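Long-range contacts in uncharacterized metal-dependent hydrolase (PDB 3IGH), which is of uncharacterised function but probably hydrolyses carbon-nitrogen bonds other than peptide bonds, as a metal-dependent member of the amidohydrolase family: residues L342-Q347 / V380-R385; D346-V351 / K387-V392; E147-T152 / E178-V183. All blocks are in the same frame, centred on the assembly; numbering follows the deposited sequence. Where two conformers were deposited one is given.

In the fold
Interactions 1 and 2 are neighbours: their centres lie about 9 Å apart, both use helix 345-354, and Val343 packs on Leu389 and Leu348, and Arg385 on Leu348. Both are partly buried. Their chemistry differs: 342-347 / 380-385 joins the start of helix 345-354 and the loop leading into it to the loop before helix 386-392 through a salt bridge, one backbone bond, an arginine-to-carbonyl bond and a tryptophan face, whereas 346-351 / 387-392 packs the helices themselves by aliphatic contacts. Interaction 3, its centre about 41 Å from that of interaction 1 and 43 Å from that of interaction 2, is a surface contact. It relies on one arginine and two waters at a helix end, with little apolar burial.

Interaction 1: L342-Q347 / V380-R385; sequences LVRDDQ and VKWVYR. With SO4 (sulfate ion), chain G.
Arg385 and Asp345 meet in an end-on salt bridge in which NH1 and NH2 both reach the single oxygen OD2. Arg385 NH1 meets Asp345 OD2 at 2.7 Å, nearly in line with its C-O bond, whereas NH2 comes from above the carboxylate plane; the carboxylate is turned 57° from the guanidinium. Arg385 NH1 also donates to Val343 O at 2.8 Å, nearly straight and within the guanidinium plane. The backbones meet in a single bridge, with Val343 N donating to Trp382 O at 3.0 Å. The tight side is apolar: CD2 of Leu342 wedges at 3.6 Å from Val383 CG2 and also touches Trp382 CB, next to Val375 of helix 371-375. Arg344 lays CG over the six-membered ring of Trp382, 3.5 Å from its centroid and 7° off the normal. Beyond the ring, the Arg344 guanidinium grips Asp346 side-on and continues to Asp318 and Asp322. The other side is looser and more exposed, and a sulfate, probably supplied by the crystallisation medium, sits there. Sulfate O1 accepts from Trp382 NE1 at 2.7 Å and from Asp345 N at 2.9 Å, while Lys381 NZ makes a weak bond to O4. The sulfate joins the start of helix 345-354 to the loop before helix 386-392; these N-H groups and Lys381 would offset its charge, whereas the carboxylates of Asp345 and Asp346 would work against it, so no physiological anion site follows.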
# COMPACT_ATOMS: atom_id res chain seq x y z
N LEU A 342 13.44 -10.24 31.01
CA LEU A 342 13.49 -11.22 32.09
C LEU A 342 12.69 -12.44 31.68
O LEU A 342 11.46 -12.38 31.57
CB LEU A 342 12.86 -10.63 33.35
CG LEU A 342 13.69 -9.86 34.37
CD1 LEU A 342 12.85 -9.69 35.61
CD2 LEU A 342 14.93 -10.61 34.72
N VAL A 343 13.38 -13.54 31.41
CA VAL A 343 12.76 -14.80 31.00
C VAL A 343 13.20 -15.91 31.95
O VAL A 343 14.40 -16.17 32.06
CB VAL A 343 13.15 -15.19 29.55
CG1 VAL A 343 12.55 -16.53 29.15
CG2 VAL A 343 12.74 -14.09 28.56
N ARG A 344 12.25 -16.56 32.61
CA ARG A 344 12.54 -17.67 33.54
C ARG A 344 12.87 -18.94 32.76
O ARG A 344 12.48 -19.06 31.60
CB ARG A 344 11.34 -17.95 34.44
CG ARG A 344 10.78 -16.75 35.18
CD ARG A 344 9.70 -17.18 36.19
NE ARG A 344 8.61 -17.91 35.54
CZ ARG A 344 7.45 -17.37 35.17
NH1 ARG A 344 6.55 -18.12 34.57
NH2 ARG A 344 7.19 -16.08 35.39
N ASP A 345 13.55 -19.90 33.40
CA ASP A 345 13.88 -21.19 32.75
C ASP A 345 12.64 -21.91 32.22
O ASP A 345 12.69 -22.51 31.14
CB ASP A 345 14.65 -22.14 33.70
CG ASP A 345 16.04 -21.63 34.07
OD1 ASP A 345 16.78 -22.39 34.74
OD2 ASP A 345 16.42 -20.49 33.71
N ASP A 346 11.53 -21.83 32.96
CA ASP A 346 10.27 -22.46 32.56
C ASP A 346 9.60 -21.79 31.34
O ASP A 346 8.86 -22.44 30.59
CB ASP A 346 9.29 -22.53 33.75
CG ASP A 346 9.00 -21.17 34.37
OD1 ASP A 346 8.16 -20.42 33.82
OD2 ASP A 346 9.59 -20.87 35.42
N GLN A 347 9.87 -20.50 31.16
CA GLN A 347 9.30 -19.74 30.05
C GLN A 347 9.99 -20.01 28.71
O GLN A 347 9.42 -19.73 27.66
CB GLN A 347 9.32 -18.25 30.37
CG GLN A 347 8.31 -17.84 31.42
CD GLN A 347 8.43 -16.39 31.80
OE1 GLN A 347 9.54 -15.89 32.01
NE2 GLN A 347 7.30 -15.71 31.90
N VAL A 380 19.18 -12.91 38.31
CA VAL A 380 20.23 -12.54 37.35
C VAL A 380 20.31 -13.44 36.10
O VAL A 380 20.50 -12.94 35.00
CB VAL A 380 21.60 -12.43 38.08
CG1 VAL A 380 22.77 -12.86 37.21
CG2 VAL A 380 21.77 -11.04 38.59
N LYS A 381 20.11 -14.75 36.27
CA LYS A 381 20.17 -15.69 35.15
C LYS A 381 19.05 -15.50 34.12
O LYS A 381 19.15 -15.97 32.99
CB LYS A 381 20.17 -17.14 35.66
CG LYS A 381 18.94 -17.54 36.48
CD LYS A 381 18.97 -19.02 36.84
CE LYS A 381 18.19 -19.31 38.12
NZ LYS A 381 16.72 -19.43 37.90
N TRP A 382 18.00 -14.77 34.52
CA TRP A 382 16.87 -14.49 33.64
C TRP A 382 17.11 -13.26 32.76
O TRP A 382 16.35 -13.01 31.82
CB TRP A 382 15.61 -14.21 34.44
CG TRP A 382 15.13 -15.27 35.39
CD1 TRP A 382 15.59 -16.56 35.51
CD2 TRP A 382 14.07 -15.13 36.33
NE1 TRP A 382 14.89 -17.21 36.49
CE2 TRP A 382 13.95 -16.36 37.01
CE3 TRP A 382 13.22 -14.07 36.68
CZ2 TRP A 382 13.00 -16.57 38.02
CZ3 TRP A 382 12.27 -14.28 37.67
CH2 TRP A 382 12.18 -15.52 38.34
N VAL A 383 18.16 -12.50 33.06
CA VAL A 383 18.38 -11.17 32.48
C VAL A 383 19.05 -11.23 31.11
O VAL A 383 20.16 -11.77 30.98
CB VAL A 383 19.21 -10.27 33.44
CG1 VAL A 383 19.53 -8.93 32.80
CG2 VAL A 383 18.46 -10.03 34.74
N TYR A 384 18.39 -10.66 30.09
CA TYR A 384 18.93 -10.52 28.73
C TYR A 384 19.67 -11.77 28.26
O TYR A 384 20.84 -11.71 27.84
CB TYR A 384 19.83 -9.28 28.63
CG TYR A 384 19.12 -7.97 28.92
CD1 TYR A 384 17.92 -7.63 28.27
CD2 TYR A 384 19.65 -7.06 29.82
CE1 TYR A 384 17.28 -6.42 28.55
CE2 TYR A 384 19.02 -5.87 30.10
CZ TYR A 384 17.84 -5.55 29.47
OH TYR A 384 17.23 -4.36 29.77
N ARG A 385 18.99 -12.90 28.37
CA ARG A 385 19.64 -14.20 28.18
C ARG A 385 19.66 -14.62 26.71
O ARG A 385 19.06 -15.62 26.32
CB ARG A 385 19.04 -15.28 29.12
CG ARG A 385 17.53 -15.51 29.01
CD ARG A 385 16.98 -16.32 30.18
NE ARG A 385 17.65 -17.59 30.39
CZ ARG A 385 17.27 -18.51 31.29
NH1 ARG A 385 16.21 -18.31 32.05
NH2 ARG A 385 17.96 -19.64 31.41
S SO4 G . 13.48 -20.76 37.01
O1 SO4 G . 14.35 -19.89 36.23
O2 SO4 G . 12.79 -19.98 38.03
O3 SO4 G . 12.47 -21.39 36.16
O4 SO4 G . 14.31 -21.79 37.65

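Interaction 2: D346-V351 / K387-V392; sequences DQLERV and KDLMKV. With SO4 (sulfate ion), chain G.
Leu348 and Val351 face Leu389 and Val392 across two helix segments that run in nearly the same direction, their axes 9.5 Å apart at closest approach and crossing at -30°. The side-chain contact is wholly aliphatic. Leu348 sends CD2 across the gap to Leu389 CD2, 3.8 Å away, the two side chains crossing at about a right angle. Leu348 CD2 also reaches Val392 CG2 and, at 4.1 Å, the CB of Asp388. Val392 fits against the backbone as well as the side chains: its CB lies 3.7 Å from Leu348 O. With its CG1 anti to the carbonyl carbon (chi1 -63°), Val392 CG2 is left between the backbone N and the carbonyl carbon, and there it meets Val351 CG1 at 3.8 Å. Where the segments come nearest, at the Val351-Val392 end, a water lies within hydrogen-bonding distance of both Val351 O and Val392 O, 2.8 Å from each. The carboxylate of Asp388 turns to Arg385 in a salt bridge. These are neighbouring helices of the TIM-barrel-like amidohydrolase domain: helix 345-354 also leans on helix 318-331 through Gln347 and Arg350, while helix 386-392 rests on strand 395-397 through Leu389 and Met390, with Met390 also touching helix 436-450.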
# COMPACT_ATOMS: atom_id res chain seq x y z
N ASP A 346 11.53 -21.83 32.96
CA ASP A 346 10.27 -22.46 32.56
C ASP A 346 9.60 -21.79 31.34
O ASP A 346 8.86 -22.44 30.59
CB ASP A 346 9.29 -22.53 33.75
CG ASP A 346 9.00 -21.17 34.37
OD1 ASP A 346 8.16 -20.42 33.82
OD2 ASP A 346 9.59 -20.87 35.42
N GLN A 347 9.87 -20.50 31.16
CA GLN A 347 9.30 -19.74 30.05
C GLN A 347 9.99 -20.01 28.71
O GLN A 347 9.42 -19.73 27.66
CB GLN A 347 9.32 -18.25 30.37
CG GLN A 347 8.31 -17.84 31.42
CD GLN A 347 8.43 -16.39 31.80
OE1 GLN A 347 9.54 -15.89 32.01
NE2 GLN A 347 7.30 -15.71 31.90
N LEU A 348 11.21 -20.54 28.77
CA LEU A 348 11.98 -20.88 27.57
C LEU A 348 11.27 -21.92 26.71
O LEU A 348 11.21 -21.77 25.49
CB LEU A 348 13.38 -21.36 27.94
CG LEU A 348 14.40 -20.34 28.46
CD1 LEU A 348 15.62 -21.05 29.02
CD2 LEU A 348 14.82 -19.36 27.37
N GLU A 349 10.73 -22.96 27.34
CA GLU A 349 10.01 -24.00 26.62
C GLU A 349 8.67 -23.50 26.08
O GLU A 349 8.23 -23.91 25.01
CB GLU A 349 9.81 -25.24 27.51
CG GLU A 349 9.44 -26.53 26.75
CD GLU A 349 10.54 -27.05 25.83
OE1 GLU A 349 10.21 -27.72 24.83
OE2 GLU A 349 11.74 -26.80 26.09
N ARG A 350 8.03 -22.59 26.82
CA ARG A 350 6.77 -22.01 26.36
C ARG A 350 6.99 -21.11 25.14
O ARG A 350 6.23 -21.19 24.17
CB ARG A 350 6.07 -21.25 27.49
CG ARG A 350 4.63 -20.95 27.15
CD ARG A 350 3.86 -20.40 28.32
NE ARG A 350 2.49 -20.13 27.90
CZ ARG A 350 1.71 -19.20 28.43
NH1 ARG A 350 0.47 -19.04 27.98
NH2 ARG A 350 2.17 -18.42 29.41
N VAL A 351 8.05 -20.30 25.18
CA VAL A 351 8.48 -19.51 24.02
C VAL A 351 8.70 -20.41 22.80
O VAL A 351 8.19 -20.13 21.70
CB VAL A 351 9.76 -18.67 24.35
CG1 VAL A 351 10.47 -18.19 23.08
CG2 VAL A 351 9.40 -17.47 25.24
N LYS A 387 21.77 -15.87 24.42
CA LYS A 387 22.22 -17.18 23.97
C LYS A 387 21.13 -18.24 24.19
O LYS A 387 20.83 -19.00 23.27
CB LYS A 387 23.55 -17.58 24.62
CG LYS A 387 24.18 -18.82 23.97
CD LYS A 387 25.55 -19.15 24.54
CE LYS A 387 26.29 -20.15 23.65
NZ LYS A 387 27.65 -20.48 24.17
N ASP A 388 20.54 -18.26 25.38
CA ASP A 388 19.39 -19.14 25.67
C ASP A 388 18.19 -18.89 24.75
O ASP A 388 17.57 -19.84 24.28
CB ASP A 388 18.94 -18.99 27.13
CG ASP A 388 20.01 -19.42 28.12
OD1 ASP A 388 20.88 -20.23 27.74
OD2 ASP A 388 19.97 -18.94 29.28
N LEU A 389 17.86 -17.63 24.50
CA LEU A 389 16.69 -17.27 23.68
C LEU A 389 16.86 -17.64 22.20
O LEU A 389 15.90 -18.08 21.55
CB LEU A 389 16.36 -15.78 23.83
CG LEU A 389 15.93 -15.33 25.24
CD1 LEU A 389 15.88 -13.81 25.37
CD2 LEU A 389 14.58 -15.95 25.63
N MET A 390 18.09 -17.49 21.69
CA MET A 390 18.43 -17.80 20.30
C MET A 390 18.19 -19.28 20.00
O MET A 390 17.90 -19.67 18.86
CB MET A 390 19.89 -17.43 20.03
CG MET A 390 20.19 -16.83 18.66
SD MET A 390 21.85 -16.10 18.57
CE MET A 390 22.85 -17.47 19.16
N LYS A 391 18.31 -20.11 21.04
CA LYS A 391 18.09 -21.55 20.95
C LYS A 391 16.60 -21.90 20.79
O LYS A 391 16.27 -22.92 20.18
CB LYS A 391 18.65 -22.24 22.20
CG LYS A 391 19.15 -23.65 21.98
CD LYS A 391 20.26 -24.00 22.98
CE LYS A 391 21.59 -23.37 22.57
NZ LYS A 391 22.60 -23.37 23.67
N VAL A 392 15.72 -21.07 21.32
CA VAL A 392 14.28 -21.38 21.33
C VAL A 392 13.42 -20.52 20.39
O VAL A 392 12.27 -20.85 20.14
CB VAL A 392 13.68 -21.40 22.77
CG1 VAL A 392 14.32 -22.52 23.61
CG2 VAL A 392 13.81 -20.04 23.47
S SO4 G . 13.48 -20.76 37.01
O1 SO4 G . 14.35 -19.89 36.23
O2 SO4 G . 12.79 -19.98 38.03
O3 SO4 G . 12.47 -21.39 36.16
O4 SO4 G . 14.31 -21.79 37.65
O HOH W 1 9.82 -19.56 19.48

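Interaction 3: E147-T152 / E178-V183; sequences ELLNLT and ERVLTV. With SO4 (sulfate ion), chain F.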
# COMPACT_ATOMS: atom_id res chain seq x y z
N GLU A 147 0.97 27.44 27.15
CA GLU A 147 -0.18 27.92 26.38
C GLU A 147 -0.58 26.90 25.32
O GLU A 147 -1.75 26.54 25.22
CB GLU A 147 0.13 29.28 25.73
CG GLU A 147 -1.05 29.89 24.96
CD GLU A 147 -2.27 30.16 25.83
OE1 GLU A 147 -2.09 30.64 26.97
OE2 GLU A 147 -3.40 29.90 25.38
N LEU A 148 0.41 26.43 24.57
CA LEU A 148 0.20 25.39 23.55
C LEU A 148 -0.32 24.08 24.13
O LEU A 148 -1.15 23.41 23.52
CB LEU A 148 1.48 25.13 22.76
CG LEU A 148 1.91 26.15 21.71
CD1 LEU A 148 3.31 25.83 21.23
CD2 LEU A 148 0.93 26.18 20.53
N LEU A 149 0.17 23.73 25.32
CA LEU A 149 -0.14 22.42 25.89
C LEU A 149 -1.53 22.36 26.50
O LEU A 149 -2.19 21.33 26.40
CB LEU A 149 0.91 22.01 26.94
CG LEU A 149 2.31 21.60 26.47
CD1 LEU A 149 3.21 21.35 27.68
CD2 LEU A 149 2.26 20.36 25.55
N ASN A 150 -1.94 23.47 27.14
CA ASN A 150 -3.23 23.56 27.82
C ASN A 150 -3.52 22.32 28.67
O ASN A 150 -4.53 21.63 28.47
CB ASN A 150 -4.36 23.84 26.82
CG ASN A 150 -5.63 24.34 27.49
OD1 ASN A 150 -5.60 25.30 28.26
ND2 ASN A 150 -6.75 23.68 27.22
N LEU A 151 -2.61 22.03 29.59
CA LEU A 151 -2.67 20.82 30.42
C LEU A 151 -3.78 20.90 31.45
O LEU A 151 -4.11 21.99 31.93
CB LEU A 151 -1.33 20.57 31.13
CG LEU A 151 -0.10 20.37 30.24
CD1 LEU A 151 1.17 20.19 31.09
CD2 LEU A 151 -0.28 19.18 29.28
N THR A 152 -4.35 19.74 31.78
CA THR A 152 -5.38 19.63 32.80
C THR A 152 -4.75 19.90 34.16
O THR A 152 -3.69 19.34 34.47
CB THR A 152 -6.04 18.22 32.77
OG1 THR A 152 -6.52 17.94 31.45
CG2 THR A 152 -7.20 18.11 33.75
N GLU A 178 0.14 14.57 19.15
CA GLU A 178 -1.11 14.59 18.40
C GLU A 178 -1.51 15.96 17.90
O GLU A 178 -2.11 16.08 16.84
CB GLU A 178 -2.24 13.99 19.23
CG GLU A 178 -2.09 12.51 19.46
CD GLU A 178 -3.08 11.94 20.45
OE1 GLU A 178 -3.89 12.71 21.03
OE2 GLU A 178 -3.04 10.70 20.67
N ARG A 179 -1.18 17.00 18.66
CA ARG A 179 -1.70 18.33 18.37
C ARG A 179 -0.63 19.35 18.03
O ARG A 179 -0.75 20.08 17.04
CB ARG A 179 -2.55 18.82 19.55
CG ARG A 179 -3.44 20.01 19.26
CD ARG A 179 -4.38 20.23 20.43
NE ARG A 179 -3.72 20.96 21.52
CZ ARG A 179 -3.98 20.77 22.82
NH1 ARG A 179 -4.87 19.87 23.21
NH2 ARG A 179 -3.33 21.49 23.73
N VAL A 180 0.43 19.41 18.84
CA VAL A 180 1.45 20.45 18.70
C VAL A 180 2.33 20.27 17.45
O VAL A 180 2.57 21.22 16.69
CB VAL A 180 2.30 20.58 19.99
CG1 VAL A 180 3.41 21.57 19.81
CG2 VAL A 180 1.43 20.98 21.19
N LEU A 181 2.81 19.05 17.23
CA LEU A 181 3.58 18.73 16.05
C LEU A 181 2.64 18.58 14.86
O LEU A 181 1.53 18.07 15.02
CB LEU A 181 4.39 17.44 16.26
CG LEU A 181 5.47 17.46 17.35
CD1 LEU A 181 6.09 16.05 17.49
CD2 LEU A 181 6.55 18.51 17.06
N THR A 182 3.08 19.07 13.70
CA THR A 182 2.31 18.92 12.46
C THR A 182 2.86 17.76 11.66
O THR A 182 3.95 17.27 11.96
CB THR A 182 2.44 20.17 11.57
OG1 THR A 182 3.81 20.32 11.17
CG2 THR A 182 1.98 21.43 12.32
N VAL A 183 2.12 17.32 10.63
CA VAL A 183 2.63 16.30 9.71
C VAL A 183 3.97 16.71 9.10
O VAL A 183 4.89 15.88 9.01
CB VAL A 183 1.59 15.95 8.60
CG1 VAL A 183 2.18 14.96 7.59
CG2 VAL A 183 0.35 15.35 9.25
S SO4 F . -1.26 19.11 10.43
O1 SO4 F . -0.67 19.29 9.11
O2 SO4 F . -1.18 20.36 11.17
O3 SO4 F . -2.66 18.73 10.27
O4 SO4 F . -0.56 18.06 11.13
O HOH W 2 -1.75 22.61 20.90
O HOH W 3 -4.59 19.71 26.08
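At the C-terminal end of helix 143-149, Arg179 brings NH2 to the carbonyl oxygens of Leu148 and Leu149, at the turn where Asn150 leaves the helix with positive phi. The bond from Arg179 NH2 to Leu148 O is 2.9 Å long, fairly straight at 160°, and lies in both the carbonyl and the guanidinium planes; the one to Leu149 O is weak. Two waters widen the grip. One accepts from Arg179 NE, 2.6 Å away, and donates to Leu148 O; the other accepts from Arg179 NH1 and donates to Leu149 O, 2.9 Å from each. Thus every guanidinium nitrogen works for the same helix end, whose carbonyls would carry partial negative charge and so probably suit the cation. Arg179 belongs to the last turn of helix 166-180, which widens to a pi-type turn before the chain enters helix 183-199. Beside the polar grip, Val180 CG2 packs loosely on Leu148 CB, 4.4 Å away, and on CD2 of Leu149, which itself rests on Val175 and Ile176 of helix 166-180. Past Leu181, Thr182 caps the next helix, and Val183 N binds O4 of a sulfate at 2.8 Å.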